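Local coordinates for bacterial bifunctional deaminase-reductase C-terminal domain-containing protein (Corynebacterium diphtheriae, PDB 2P4G), which probably acts as an NADP-dependent 5-amino-6-(5-phosphoribosylamino)uracil reductase of riboflavin biosynthesis, with the dihydrofolate reductase-like fold of the RibD C-terminal family, at residues A[113-118]-A[177-182]; A[119-124]-A[138-143]. All blocks are in the same frame, centred on the assembly; numbering follows the deposited sequence.

Contact 1 of 2, residues A[113-118]-A[177-182]. With EDO (1,2-ethanediol), chain N.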
ATOM      1  N   THR A 113     -25.085   7.590   5.764  1.00 75.66           N
ATOM      2  CA  THR A 113     -25.435   6.373   6.507  1.00 75.07           C
ATOM      3  C   THR A 113     -24.275   5.980   7.414  1.00 74.00           C
ATOM      4  O   THR A 113     -23.145   5.752   6.954  1.00 70.77           O
ATOM      5  CB  THR A 113     -25.780   5.198   5.550  1.00 75.41           C
ATOM      6  OG1 THR A 113     -26.768   5.638   4.621  1.00 69.51           O
ATOM      7  CG2 THR A 113     -26.309   3.962   6.310  1.00 70.86           C
ATOM      8  N   LEU A 114     -24.566   5.939   8.710  1.00 72.89           N
ATOM      9  CA  LEU A 114     -23.541   5.772   9.724  1.00 71.68           C
ATOM     10  C   LEU A 114     -23.731   4.452  10.388  1.00 71.23           C
ATOM     11  O   LEU A 114     -24.839   4.142  10.864  1.00 71.79           O
ATOM     12  CB  LEU A 114     -23.650   6.867  10.784  1.00 72.90           C
ATOM     13  CG  LEU A 114     -23.452   8.304  10.316  1.00 73.80           C
ATOM     14  CD1 LEU A 114     -23.696   9.247  11.517  1.00 68.06           C
ATOM     15  CD2 LEU A 114     -22.034   8.518   9.703  1.00 67.08           C
ATOM     16  N   LEU A 115     -22.665   3.653  10.376  1.00 71.58           N
ATOM     17  CA  LEU A 115     -22.659   2.345  10.991  1.00 69.88           C
ATOM     18  C   LEU A 115     -22.066   2.458  12.390  1.00 70.88           C
ATOM     19  O   LEU A 115     -20.917   2.870  12.565  1.00 71.02           O
ATOM     20  CB  LEU A 115     -21.810   1.392  10.149  1.00 71.71           C
ATOM     21  CG  LEU A 115     -22.150   1.273   8.665  1.00 74.20           C
ATOM     22  CD1 LEU A 115     -21.281   0.195   8.019  1.00 74.52           C
ATOM     23  CD2 LEU A 115     -23.602   0.966   8.441  1.00 69.19           C
ATOM     24  N   SER A 116     -22.847   2.091  13.392  1.00 73.29           N
ATOM     25  CA  SER A 116     -22.457   2.281  14.781  1.00 72.41           C
ATOM     26  C   SER A 116     -22.984   1.178  15.652  1.00 73.56           C
ATOM     27  O   SER A 116     -24.205   1.101  15.938  1.00 76.36           O
ATOM     28  CB  SER A 116     -23.004   3.626  15.300  1.00 72.59           C
ATOM     29  OG  SER A 116     -22.675   3.798  16.671  1.00 72.93           O
ATOM     30  N   LYS A 117     -22.091   0.343  16.138  1.00 74.43           N
ATOM     31  CA  LYS A 117     -22.525  -0.675  17.074  1.00 77.23           C
ATOM     32  C   LYS A 117     -22.752  -0.115  18.476  1.00 71.22           C
ATOM     33  O   LYS A 117     -23.659  -0.549  19.156  1.00 75.00           O
ATOM     34  CB  LYS A 117     -21.578  -1.887  17.050  1.00 81.54           C
ATOM     35  CG  LYS A 117     -21.637  -2.662  15.687  1.00 87.02           C
ATOM     36  CD  LYS A 117     -20.971  -4.038  15.736  1.00 85.52           C
ATOM     37  CE  LYS A 117     -20.355  -4.418  14.381  1.00 93.60           C
ATOM     38  NZ  LYS A 117     -20.081  -5.896  14.273  1.00 95.33           N
ATOM     39  N   SER A 118     -21.970   0.872  18.891  1.00 68.32           N
ATOM     40  CA  SER A 118     -22.122   1.484  20.240  1.00 66.10           C
ATOM     41  C   SER A 118     -23.211   2.552  20.333  1.00 64.55           C
ATOM     42  O   SER A 118     -23.776   2.777  21.414  1.00 61.69           O
ATOM     43  CB  SER A 118     -20.809   2.119  20.707  1.00 64.33           C
ATOM     44  OG  SER A 118     -20.543   3.334  20.004  1.00 68.60           O
ATOM     45  N   LYS A 177     -24.635  -5.579   5.037  1.00 80.59           N
ATOM     46  CA  LYS A 177     -25.705  -6.193   4.247  0.50 80.37           C
ATOM     47  C   LYS A 177     -27.013  -5.472   4.540  1.00 80.42           C
ATOM     48  O   LYS A 177     -27.796  -5.162   3.635  1.00 79.06           O
ATOM     49  CB  LYS A 177     -25.819  -7.685   4.594  0.50 79.29           C
ATOM     50  CG  LYS A 177     -27.179  -8.349   4.342  0.50 83.00           C
ATOM     51  CD  LYS A 177     -27.445  -8.621   2.862  0.50 83.48           C
ATOM     52  CE  LYS A 177     -28.465  -9.731   2.680  0.50 79.10           C
ATOM     53  NZ  LYS A 177     -28.656 -10.057   1.244  0.50 80.51           N
ATOM     54  N   ILE A 178     -27.240  -5.215   5.826  1.00 79.69           N
ATOM     55  CA  ILE A 178     -28.439  -4.541   6.287  1.00 78.77           C
ATOM     56  C   ILE A 178     -28.511  -3.120   5.724  1.00 78.47           C
ATOM     57  O   ILE A 178     -29.551  -2.688   5.228  1.00 79.80           O
ATOM     58  CB  ILE A 178     -28.478  -4.493   7.831  1.00 78.52           C
ATOM     59  CG1 ILE A 178     -28.718  -5.899   8.398  1.00 77.08           C
ATOM     60  CG2 ILE A 178     -29.571  -3.501   8.323  1.00 83.22           C
ATOM     61  CD1 ILE A 178     -30.138  -6.345   8.329  1.00 71.19           C
ATOM     62  N   ALA A 179     -27.406  -2.394   5.811  1.00 76.76           N
ATOM     63  CA  ALA A 179     -27.362  -1.033   5.306  1.00 77.61           C
ATOM     64  C   ALA A 179     -27.643  -1.051   3.816  1.00 76.75           C
ATOM     65  O   ALA A 179     -28.433  -0.259   3.321  1.00 76.24           O
ATOM     66  CB  ALA A 179     -26.007  -0.405   5.573  1.00 74.71           C
ATOM     67  N   PHE A 180     -26.959  -1.962   3.129  1.00 76.69           N
ATOM     68  CA  PHE A 180     -27.020  -2.124   1.679  1.00 77.52           C
ATOM     69  C   PHE A 180     -28.484  -2.323   1.275  1.00 76.48           C
ATOM     70  O   PHE A 180     -28.985  -1.609   0.414  1.00 77.84           O
ATOM     71  CB  PHE A 180     -26.118  -3.309   1.294  1.00 79.25           C
ATOM     72  CG  PHE A 180     -25.771  -3.419  -0.185  1.00 82.15           C
ATOM     73  CD1 PHE A 180     -24.915  -2.504  -0.792  1.00 81.32           C
ATOM     74  CD2 PHE A 180     -26.233  -4.515  -0.945  1.00 87.86           C
ATOM     75  CE1 PHE A 180     -24.568  -2.634  -2.152  1.00 87.77           C
ATOM     76  CE2 PHE A 180     -25.889  -4.658  -2.301  1.00 88.63           C
ATOM     77  CZ  PHE A 180     -25.051  -3.715  -2.906  1.00 88.77           C
ATOM     78  N   ASP A 181     -29.172  -3.243   1.951  1.00 74.39           N
ATOM     79  CA  ASP A 181     -30.594  -3.499   1.712  1.00 74.00           C
ATOM     80  C   ASP A 181     -31.493  -2.310   2.060  1.00 74.63           C
ATOM     81  O   ASP A 181     -32.401  -1.973   1.289  1.00 74.91           O
ATOM     82  CB  ASP A 181     -31.065  -4.738   2.496  1.00 72.48           C
ATOM     83  CG  ASP A 181     -30.330  -6.020   2.081  1.00 74.44           C
ATOM     84  OD1 ASP A 181     -29.629  -6.032   1.041  1.00 81.34           O
ATOM     85  OD2 ASP A 181     -30.438  -7.018   2.817  1.00 71.58           O
ATOM     86  N   ALA A 182     -31.265  -1.701   3.227  1.00 73.20           N
ATOM     87  CA  ALA A 182     -32.040  -0.524   3.651  1.00 73.37           C
ATOM     88  C   ALA A 182     -31.952   0.596   2.611  1.00 73.50           C
ATOM     89  O   ALA A 182     -32.923   1.302   2.366  1.00 71.93           O
ATOM     90  CB  ALA A 182     -31.552   0.001   5.018  1.00 72.05           C
TER
HETATM   91  C1  EDO N 282     -17.868   2.395  14.094  1.00 78.55           C
HETATM   92  O1  EDO N 282     -16.882   2.699  13.099  1.00 73.92           O
HETATM   93  C2  EDO N 282     -18.494   1.032  13.803  1.00 88.36           C
HETATM   94  O2  EDO N 282     -19.286   0.624  14.933  1.00 89.42           O
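Thr-113 and Leu-115 reach from strand 111-115 to Ala-179 of helix 175-184, a helix laid across one face of the central sheet in this dihydrofolate reductase-like fold. At Thr-113 the CA-CB bond points at the helix, and its methyl CG2 stops 4.4 Å from Ala-179 CB, a loose approach. Leu-114 turns to the other side of the sheet, where it packs on Phe-121. Leu-115 makes the closer touch: its CG is anti to the carbonyl carbon (chi1 -54°), CD1 continues the extended chain (chi2 -175°), and the other branch, CD2, lies 4.0 Å from Ala-179 CB. One alanine methyl thus sits over two strand residues, and Ile-141 of the neighbouring strand 139-143 touches Thr-113, Leu-115 and Ile-178 on the same face. No hydrogen bond crosses between 113-118 and 177-182, so this meeting is wholly apolar. Past the strand, Ser-116 OG bonds to Leu-119 N as the chain begins to turn. At Lys-117 a 1,2-ethanediol, probably from the crystallisation liquor, takes the backbone amide: Lys-117 N lies 3.1 Å from its O2, with a nearly straight N-H...O angle of 169°.

Contact 2 of 2, residues A[119-124]-A[138-143]. With EDO (1,2-ethanediol), chain M.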
ATOM      1  N   LEU A 119     -23.466   3.225  19.214  1.00 64.25           N
ATOM      2  CA  LEU A 119     -24.415   4.344  19.159  1.00 67.23           C
ATOM      3  C   LEU A 119     -23.894   5.592  19.902  1.00 69.41           C
ATOM      4  O   LEU A 119     -24.688   6.491  20.243  1.00 67.23           O
ATOM      5  CB  LEU A 119     -25.793   3.938  19.691  1.00 65.04           C
ATOM      6  CG  LEU A 119     -26.604   2.974  18.834  1.00 66.23           C
ATOM      7  CD1 LEU A 119     -28.003   2.739  19.507  1.00 56.78           C
ATOM      8  CD2 LEU A 119     -26.716   3.551  17.397  1.00 61.25           C
ATOM      9  N   TYR A 120     -22.575   5.631  20.149  1.00 70.36           N
ATOM     10  CA  TYR A 120     -21.956   6.796  20.771  1.00 71.47           C
ATOM     11  C   TYR A 120     -21.819   7.851  19.678  1.00 72.16           C
ATOM     12  O   TYR A 120     -21.162   7.615  18.664  1.00 71.67           O
ATOM     13  CB  TYR A 120     -20.576   6.514  21.389  1.00 71.64           C
ATOM     14  CG  TYR A 120     -20.024   7.797  21.936  1.00 74.69           C
ATOM     15  CD1 TYR A 120     -20.501   8.311  23.132  1.00 77.38           C
ATOM     16  CD2 TYR A 120     -19.113   8.557  21.214  1.00 72.33           C
ATOM     17  CE1 TYR A 120     -20.060   9.525  23.610  1.00 79.84           C
ATOM     18  CE2 TYR A 120     -18.650   9.757  21.694  1.00 69.25           C
ATOM     19  CZ  TYR A 120     -19.139  10.254  22.874  1.00 72.13           C
ATOM     20  OH  TYR A 120     -18.721  11.474  23.362  1.00 71.17           O
ATOM     21  N   PHE A 121     -22.467   9.000  19.888  1.00 71.44           N
ATOM     22  CA  PHE A 121     -22.350  10.130  19.009  1.00 71.19           C
ATOM     23  C   PHE A 121     -22.153  11.422  19.783  1.00 72.96           C
ATOM     24  O   PHE A 121     -22.621  11.572  20.905  1.00 72.76           O
ATOM     25  CB  PHE A 121     -23.591  10.248  18.130  1.00 71.48           C
ATOM     26  CG  PHE A 121     -23.727   9.132  17.158  1.00 70.81           C
ATOM     27  CD1 PHE A 121     -22.908   9.064  16.065  1.00 78.59           C
ATOM     28  CD2 PHE A 121     -24.651   8.128  17.358  1.00 78.12           C
ATOM     29  CE1 PHE A 121     -23.018   8.037  15.156  1.00 76.21           C
ATOM     30  CE2 PHE A 121     -24.777   7.102  16.459  1.00 75.11           C
ATOM     31  CZ  PHE A 121     -23.949   7.047  15.363  1.00 74.46           C
ATOM     32  N   ASP A 122     -21.472  12.362  19.138  1.00 75.91           N
ATOM     33  CA  ASP A 122     -21.395  13.758  19.601  1.00 77.94           C
ATOM     34  C   ASP A 122     -22.637  14.534  19.168  1.00 76.20           C
ATOM     35  O   ASP A 122     -22.780  14.880  18.010  1.00 77.41           O
ATOM     36  CB  ASP A 122     -20.133  14.413  19.029  1.00 77.13           C
ATOM     37  CG  ASP A 122     -20.051  15.903  19.294  1.00 80.11           C
ATOM     38  OD1 ASP A 122     -20.804  16.441  20.138  1.00 73.59           O
ATOM     39  OD2 ASP A 122     -19.208  16.527  18.621  1.00 83.91           O
ATOM     40  N   PHE A 123     -23.523  14.795  20.117  1.00 76.90           N
ATOM     41  CA  PHE A 123     -24.752  15.531  19.872  1.00 79.00           C
ATOM     42  C   PHE A 123     -24.557  17.061  19.769  1.00 80.13           C
ATOM     43  O   PHE A 123     -25.522  17.803  19.538  1.00 80.61           O
ATOM     44  CB  PHE A 123     -25.769  15.203  20.963  1.00 78.91           C
ATOM     45  CG  PHE A 123     -26.405  13.874  20.787  1.00 85.76           C
ATOM     46  CD1 PHE A 123     -25.712  12.716  21.094  1.00 93.40           C
ATOM     47  CD2 PHE A 123     -27.697  13.764  20.287  1.00 89.41           C
ATOM     48  CE1 PHE A 123     -26.295  11.469  20.906  1.00 92.44           C
ATOM     49  CE2 PHE A 123     -28.285  12.524  20.107  1.00 88.97           C
ATOM     50  CZ  PHE A 123     -27.577  11.377  20.398  1.00 87.75           C
ATOM     51  N   SER A 124     -23.330  17.539  19.954  1.00 78.53           N
ATOM     52  CA  SER A 124     -23.025  18.937  19.630  1.00 78.47           C
ATOM     53  C   SER A 124     -22.868  19.065  18.087  1.00 78.26           C
ATOM     54  O   SER A 124     -22.789  20.163  17.547  1.00 79.16           O
ATOM     55  CB  SER A 124     -21.745  19.403  20.329  1.00 74.55           C
ATOM     56  OG  SER A 124     -20.604  19.032  19.552  1.00 76.12           O
ATOM     57  N   PRO A 138     -28.617  11.727   9.278  1.00 73.03           N
ATOM     58  CA  PRO A 138     -27.975  10.484   8.920  1.00 70.58           C
ATOM     59  C   PRO A 138     -28.836   9.287   9.252  1.00 71.52           C
ATOM     60  O   PRO A 138     -29.527   9.291  10.266  1.00 70.05           O
ATOM     61  CB  PRO A 138     -26.760  10.457   9.834  1.00 70.19           C
ATOM     62  CG  PRO A 138     -27.204  11.186  11.051  1.00 68.57           C
ATOM     63  CD  PRO A 138     -28.124  12.241  10.573  1.00 74.35           C
ATOM     64  N   LEU A 139     -28.765   8.260   8.409  1.00 71.22           N
ATOM     65  CA  LEU A 139     -29.399   7.009   8.694  1.00 71.04           C
ATOM     66  C   LEU A 139     -28.380   6.246   9.564  1.00 70.87           C
ATOM     67  O   LEU A 139     -27.252   5.997   9.143  1.00 69.83           O
ATOM     68  CB  LEU A 139     -29.714   6.277   7.385  1.00 71.25           C
ATOM     69  CG  LEU A 139     -30.305   4.872   7.471  1.00 70.65           C
ATOM     70  CD1 LEU A 139     -31.623   4.870   8.246  1.00 69.36           C
ATOM     71  CD2 LEU A 139     -30.462   4.282   6.051  1.00 68.63           C
ATOM     72  N   VAL A 140     -28.772   5.908  10.789  1.00 71.08           N
ATOM     73  CA  VAL A 140     -27.899   5.159  11.681  1.00 70.93           C
ATOM     74  C   VAL A 140     -28.250   3.680  11.600  1.00 72.61           C
ATOM     75  O   VAL A 140     -29.421   3.310  11.680  1.00 73.42           O
ATOM     76  CB  VAL A 140     -27.977   5.664  13.128  1.00 70.35           C
ATOM     77  CG1 VAL A 140     -27.088   4.778  14.069  1.00 65.87           C
ATOM     78  CG2 VAL A 140     -27.549   7.115  13.160  1.00 65.46           C
ATOM     79  N   ILE A 141     -27.226   2.852  11.394  1.00 72.86           N
ATOM     80  CA  ILE A 141     -27.390   1.403  11.331  1.00 71.90           C
ATOM     81  C   ILE A 141     -26.579   0.789  12.487  1.00 71.82           C
ATOM     82  O   ILE A 141     -25.366   0.924  12.548  1.00 70.38           O
ATOM     83  CB  ILE A 141     -26.895   0.791   9.985  1.00 71.39           C
ATOM     84  CG1 ILE A 141     -27.502   1.510   8.764  1.00 71.39           C
ATOM     85  CG2 ILE A 141     -27.153  -0.734   9.959  1.00 64.47           C
ATOM     86  CD1 ILE A 141     -28.953   1.302   8.555  1.00 71.46           C
ATOM     87  N   THR A 142     -27.275   0.111  13.388  1.00 72.62           N
ATOM     88  CA  THR A 142     -26.672  -0.517  14.535  1.00 72.42           C
ATOM     89  C   THR A 142     -27.152  -1.975  14.651  1.00 73.90           C
ATOM     90  O   THR A 142     -27.772  -2.521  13.734  1.00 75.49           O
ATOM     91  CB  THR A 142     -26.989   0.304  15.802  1.00 72.13           C
ATOM     92  OG1 THR A 142     -26.317  -0.272  16.925  1.00 68.72           O
ATOM     93  CG2 THR A 142     -28.478   0.362  16.061  1.00 66.45           C
ATOM     94  N   GLN A 143     -26.862  -2.604  15.776  1.00 74.26           N
ATOM     95  CA  GLN A 143     -27.199  -3.998  15.983  1.00 74.90           C
ATOM     96  C   GLN A 143     -27.680  -4.173  17.411  1.00 75.82           C
ATOM     97  O   GLN A 143     -27.194  -3.509  18.297  1.00 78.13           O
ATOM     98  CB  GLN A 143     -25.943  -4.828  15.725  1.00 74.89           C
ATOM     99  CG  GLN A 143     -26.166  -6.309  15.609  1.00 78.59           C
ATOM    100  CD  GLN A 143     -25.089  -7.013  14.782  1.00 87.06           C
ATOM    101  OE1 GLN A 143     -23.940  -6.553  14.669  1.00 83.53           O
ATOM    102  NE2 GLN A 143     -25.464  -8.146  14.201  1.00 95.45           N
TER
HETATM  103  C1  EDO M 281     -23.378  10.532  24.277  1.00 81.10           C
HETATM  104  O1  EDO M 281     -22.885  11.622  23.457  1.00 79.29           O
HETATM  105  C2  EDO M 281     -24.576   9.797  23.679  1.00 78.05           C
HETATM  106  O2  EDO M 281     -24.301   9.283  22.355  1.00 68.12           O
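The loop that leaves strand 111-115 folds back over strand 139-143, which lies beside 111-115 in the parallel part of the sheet, and presses Leu-119 and Phe-121 onto Val-140 and Thr-142. Leu-119 does most of the touching. Although its CA-CB bond does not aim at the strand, CG stands anti to the carbonyl carbon (chi1 -70°), and from there the branch ending in CD2 drops between the two strand residues. There Leu-119 CD2 is 3.6 Å from Val-140 CG1 and equally 3.6 Å from Thr-142 CB, crossing the threonine side chain at about a right angle. Val-140 holds CG1 anti to its own N (chi1 177°), and this same methyl also meets the Phe-121 ring obliquely, with Phe-121 CE2 at 4.1 Å. It is therefore shared by both loop side chains. Thr-142 OG1, beside the leucine, is buried but has partners: it hydrogen-bonds to Ser-116 O and to Trp-152 NE1. Trp-152 and Leu-156 of helix 150-162 pack on Leu-119 as well, while Phe-128 meets the rings of Phe-121 and Phe-123.

Further out, the backbone of Phe-121 grips a 1,2-ethanediol, probably from the crystallisation liquor, by both polar groups: Phe-121 N donates to its O2 at 3.1 Å, and Phe-121 O accepts from its O1 at 2.6 Å. The same O2 lies in the plane of the Phe-123 ring, at its edge. Asp-122 opens an Asx turn, its OD1 accepting from Ser-124 N at 2.8 Å, from above the carboxylate plane, and from Ser-124 OG on the syn side. Helix 150-162 connects the parallel neighbours 139-143 and 166-169 in a beta-alpha-beta crossover, and Leu-119 lies between that helix and strand 139-143, within the three-layer alpha/beta core of the dihydrofolate reductase-like fold.

Contacts 1 and 2 lie on opposite faces of the sheet, on the adjacent strands 111-115 and 139-143, their centres about 10 Å apart, and along the chain contact 2 is nested inside the loop closed by contact 1. Parallel-sheet hydrogen bonds tie them directly: Leu-114 N meets Leu-139 O at 2.7 Å, and Leu-114 O meets Ile-141 N at 2.8 Å. Consecutive residues of strand 139-143 serve the two sides, Ile-141 that of helix 175-184, Val-140 and Thr-142 that of the 119-124 loop. Each contact binds one 1,2-ethanediol through a backbone amide in the 117-121 region, but neither molecule by itself identifies a substrate or cofactor site.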